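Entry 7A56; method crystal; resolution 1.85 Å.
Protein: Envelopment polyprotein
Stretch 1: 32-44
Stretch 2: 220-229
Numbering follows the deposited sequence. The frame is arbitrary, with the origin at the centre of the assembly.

Stretch 1, residues 32-44: SDIANDLTMHYFK
Stretch 2, residues 220-229: PLISDRIQLD

Residues 32-40 form the last turns of a helix that begins earlier in the chain; His41 (phi/psi -105/33) leaves it, Tyr42 adopts a left-handed 71/18, and Phe43 is extended. Against it packs a hairpin: strand 221-222 and strand 226-229 are joined by a turn at Ser223-Arg225 and paired by Leu221 N to Leu228 O (2.7 Å), Leu228 N to Leu221 O (2.9 Å) and Ser223 N to Ile226 O (3.0 Å). The CA atoms of Ile34 and Arg225 lie 7.1 Å apart, those of His41 and Ser223 5.7 Å, and the contact buries 567 Å² in total.

Asp37, chi1 t with its carboxylate pointed at the turn, organises the polar part. Its OD1 accepts a hydrogen bond from Asp224 N (3.0 Å), and its OD2 accepts one from Arg225 N (2.9 Å), so one carboxylate holds two successive amides, with Asp224 at -69/-44 and Arg225 at -91/-30.

Arg225 covers the most surface. Its chain (m, t, t, chi4 80°) runs past Ile34, CD lying 4.0 Å from Ile34 CG1, and NH1 closes a salt bridge to Asp37 OD2 at 2.9 Å, near the guanidinium plane. Asp33 CB sits over one guanidinium face, 3.9 Å from Arg225 NH2; a water links Asp33 OD2 (2.7 Å) to Arg225 NH2 (3.1 Å).

His41 (chi1 m, chi2 92°) is fixed by ND1 donating to Asp37 O at 2.7 Å. Ser223 CA then lies over its face, 3.8 Å from the ring centroid, in a CH-pi contact.

Apolar contacts complete the packing. Phe43 (chi1 m, chi2 71°) places CZ 3.8 Å from Leu221 CB and 4.0 Å from Leu228 CD1, thus touching both strands, while Ile226 CD1 meets Ile34 CG2 at 4.1 Å and Leu38 CD2 at 4.3 Å.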

# COMPACT_ATOMS: atom_id res chain seq x y z
N SER A 32 -23.90 17.85 34.91
CA SER A 32 -22.81 17.95 35.88
C SER A 32 -22.27 16.59 36.23
O SER A 32 -21.05 16.42 36.40
CB SER A 32 -23.32 18.62 37.16
OG SER A 32 -22.93 19.94 37.22
N ASP A 33 -23.17 15.64 36.47
CA ASP A 33 -22.77 14.26 36.75
C ASP A 33 -21.93 13.67 35.61
O ASP A 33 -20.90 13.01 35.85
CB ASP A 33 -24.01 13.42 36.99
CG ASP A 33 -24.63 13.66 38.37
OD1 ASP A 33 -24.02 14.33 39.23
OD2 ASP A 33 -25.75 13.20 38.57
N ILE A 34 -22.40 13.82 34.37
CA ILE A 34 -21.60 13.37 33.21
C ILE A 34 -20.24 14.06 33.17
O ILE A 34 -19.21 13.41 32.96
CB ILE A 34 -22.36 13.59 31.90
CG1 ILE A 34 -23.62 12.73 31.89
CG2 ILE A 34 -21.42 13.29 30.69
CD1 ILE A 34 -24.76 13.21 30.93
N ALA A 35 -20.22 15.39 33.29
CA ALA A 35 -18.96 16.11 33.20
C ALA A 35 -18.00 15.62 34.26
O ALA A 35 -16.81 15.42 33.99
CB ALA A 35 -19.16 17.63 33.35
N ASN A 36 -18.51 15.41 35.48
CA ASN A 36 -17.62 15.01 36.55
C ASN A 36 -17.07 13.61 36.32
O ASN A 36 -15.90 13.33 36.60
CB ASN A 36 -18.37 15.10 37.88
CG ASN A 36 -17.64 14.43 39.00
OD1 ASN A 36 -16.60 14.92 39.43
ND2 ASN A 36 -18.15 13.29 39.45
N ASP A 37 -17.92 12.70 35.83
CA ASP A 37 -17.52 11.33 35.48
C ASP A 37 -16.41 11.34 34.43
O ASP A 37 -15.37 10.66 34.56
CB ASP A 37 -18.78 10.63 34.96
CG ASP A 37 -18.65 9.12 34.82
OD1 ASP A 37 -17.59 8.52 35.08
OD2 ASP A 37 -19.67 8.52 34.38
N LEU A 38 -16.63 12.12 33.38
CA LEU A 38 -15.65 12.17 32.28
C LEU A 38 -14.33 12.76 32.76
O LEU A 38 -13.25 12.22 32.50
CB LEU A 38 -16.24 12.98 31.13
CG LEU A 38 -17.43 12.31 30.38
CD1 LEU A 38 -17.90 13.21 29.26
CD2 LEU A 38 -17.05 10.97 29.75
N THR A 39 -14.41 13.86 33.49
CA THR A 39 -13.19 14.50 33.99
C THR A 39 -12.43 13.59 34.93
O THR A 39 -11.20 13.59 34.95
CB THR A 39 -13.56 15.80 34.71
OG1 THR A 39 -14.19 16.69 33.78
CG2 THR A 39 -12.32 16.46 35.29
N MET A 40 -13.14 12.86 35.80
CA MET A 40 -12.49 11.95 36.73
C MET A 40 -11.86 10.77 36.02
O MET A 40 -10.94 10.16 36.55
CB MET A 40 -13.52 11.43 37.78
CG MET A 40 -13.94 12.44 38.84
SD MET A 40 -12.76 12.70 40.21
CE MET A 40 -11.75 14.04 39.56
N HIS A 41 -12.31 10.48 34.79
CA HIS A 41 -11.73 9.42 34.02
C HIS A 41 -10.84 9.96 32.90
O HIS A 41 -10.73 9.37 31.83
CB HIS A 41 -12.82 8.50 33.49
CG HIS A 41 -13.50 7.72 34.58
ND1 HIS A 41 -14.64 8.17 35.21
CD2 HIS A 41 -13.19 6.53 35.16
CE1 HIS A 41 -15.01 7.30 36.13
NE2 HIS A 41 -14.14 6.30 36.13
N TYR A 42 -10.19 11.10 33.16
CA TYR A 42 -9.08 11.66 32.40
C TYR A 42 -9.47 12.21 31.02
O TYR A 42 -8.59 12.43 30.19
CB TYR A 42 -7.91 10.65 32.26
CG TYR A 42 -7.30 10.30 33.61
CD1 TYR A 42 -6.28 11.08 34.16
CD2 TYR A 42 -7.76 9.20 34.36
CE1 TYR A 42 -5.74 10.78 35.42
CE2 TYR A 42 -7.23 8.89 35.60
CZ TYR A 42 -6.21 9.68 36.14
OH TYR A 42 -5.67 9.38 37.38
N PHE A 43 -10.75 12.48 30.76
CA PHE A 43 -11.12 13.26 29.58
C PHE A 43 -10.75 14.71 29.85
O PHE A 43 -10.85 15.19 30.99
CB PHE A 43 -12.64 13.20 29.30
CG PHE A 43 -13.13 11.87 28.73
CD1 PHE A 43 -13.18 10.74 29.53
CD2 PHE A 43 -13.61 11.79 27.44
CE1 PHE A 43 -13.63 9.53 29.02
CE2 PHE A 43 -14.07 10.58 26.91
CZ PHE A 43 -14.09 9.46 27.70
N LYS A 44 -10.30 15.42 28.80
CA LYS A 44 -9.86 16.81 28.94
C LYS A 44 -11.02 17.76 28.63
O LYS A 44 -11.60 17.66 27.53
CB LYS A 44 -8.73 17.05 27.94
CG LYS A 44 -7.52 16.21 28.30
CD LYS A 44 -6.47 16.24 27.22
CE LYS A 44 -5.13 15.79 27.78
NZ LYS A 44 -4.00 16.54 27.14
N PRO A 220 -9.57 1.30 25.17
CA PRO A 220 -10.87 1.99 25.10
C PRO A 220 -10.97 3.07 26.16
O PRO A 220 -10.30 3.03 27.20
CB PRO A 220 -11.87 0.87 25.37
CG PRO A 220 -11.18 -0.39 24.90
CD PRO A 220 -9.73 -0.17 25.31
N LEU A 221 -11.87 4.03 25.92
CA LEU A 221 -12.10 5.11 26.86
C LEU A 221 -13.24 4.71 27.79
O LEU A 221 -14.35 4.40 27.33
CB LEU A 221 -12.41 6.42 26.12
CG LEU A 221 -11.34 6.87 25.04
CD1 LEU A 221 -11.87 8.16 24.41
CD2 LEU A 221 -10.00 7.10 25.64
N ILE A 222 -12.96 4.63 29.07
CA ILE A 222 -13.93 4.06 30.03
C ILE A 222 -14.26 5.11 31.07
O ILE A 222 -13.37 5.58 31.77
CB ILE A 222 -13.39 2.80 30.74
CG1 ILE A 222 -13.01 1.70 29.74
CG2 ILE A 222 -14.39 2.28 31.83
CD1 ILE A 222 -14.16 1.21 28.82
N SER A 223 -15.55 5.43 31.21
CA SER A 223 -16.08 6.13 32.37
C SER A 223 -17.26 5.31 32.86
O SER A 223 -17.61 4.28 32.26
CB SER A 223 -16.50 7.57 32.02
OG SER A 223 -17.59 7.59 31.10
N ASP A 224 -17.91 5.77 33.94
CA ASP A 224 -19.03 5.00 34.48
C ASP A 224 -20.22 5.02 33.53
O ASP A 224 -20.84 3.99 33.28
CB ASP A 224 -19.44 5.54 35.85
CG ASP A 224 -18.35 5.34 36.88
OD1 ASP A 224 -17.58 4.37 36.74
OD2 ASP A 224 -18.24 6.15 37.79
N ARG A 225 -20.55 6.19 32.97
CA ARG A 225 -21.72 6.33 32.11
C ARG A 225 -21.44 6.12 30.63
O ARG A 225 -22.35 5.69 29.88
CB ARG A 225 -22.30 7.73 32.30
CG ARG A 225 -22.88 7.95 33.71
CD ARG A 225 -22.97 9.43 34.02
NE ARG A 225 -23.57 9.61 35.33
CZ ARG A 225 -22.90 9.49 36.48
NH1 ARG A 225 -21.60 9.23 36.46
NH2 ARG A 225 -23.54 9.63 37.65
N ILE A 226 -20.23 6.42 30.16
CA ILE A 226 -19.97 6.42 28.72
C ILE A 226 -18.69 5.66 28.42
O ILE A 226 -17.64 5.89 29.04
CB ILE A 226 -19.89 7.84 28.14
CG1 ILE A 226 -21.19 8.64 28.46
CG2 ILE A 226 -19.53 7.77 26.60
CD1 ILE A 226 -21.00 10.14 28.15
N GLN A 227 -18.79 4.70 27.51
CA GLN A 227 -17.59 4.00 27.05
C GLN A 227 -17.43 4.20 25.55
O GLN A 227 -18.42 4.21 24.80
CB GLN A 227 -17.66 2.49 27.39
CG GLN A 227 -17.70 2.19 28.88
CD GLN A 227 -19.04 2.06 29.33
OE1 GLN A 227 -19.83 1.31 28.73
NE2 GLN A 227 -19.38 2.79 30.42
N LEU A 228 -16.17 4.33 25.08
CA LEU A 228 -15.94 4.41 23.66
C LEU A 228 -14.70 3.58 23.31
O LEU A 228 -13.82 3.39 24.15
CB LEU A 228 -15.69 5.87 23.17
CG LEU A 228 -16.68 6.98 23.57
CD1 LEU A 228 -16.13 7.62 24.83
CD2 LEU A 228 -16.83 8.02 22.43
N ASP A 229 -14.68 3.02 22.10
CA ASP A 229 -13.43 2.37 21.62
C ASP A 229 -13.25 2.64 20.14
O ASP A 229 -14.22 2.94 19.41
CB ASP A 229 -13.38 0.85 21.92
CG ASP A 229 -14.37 -0.01 21.09
OD1 ASP A 229 -14.26 -0.07 19.85
OD2 ASP A 229 -15.27 -0.67 21.70
O HOH W 1 -26.42 10.84 37.42
O HOH W 2 -14.80 4.00 38.18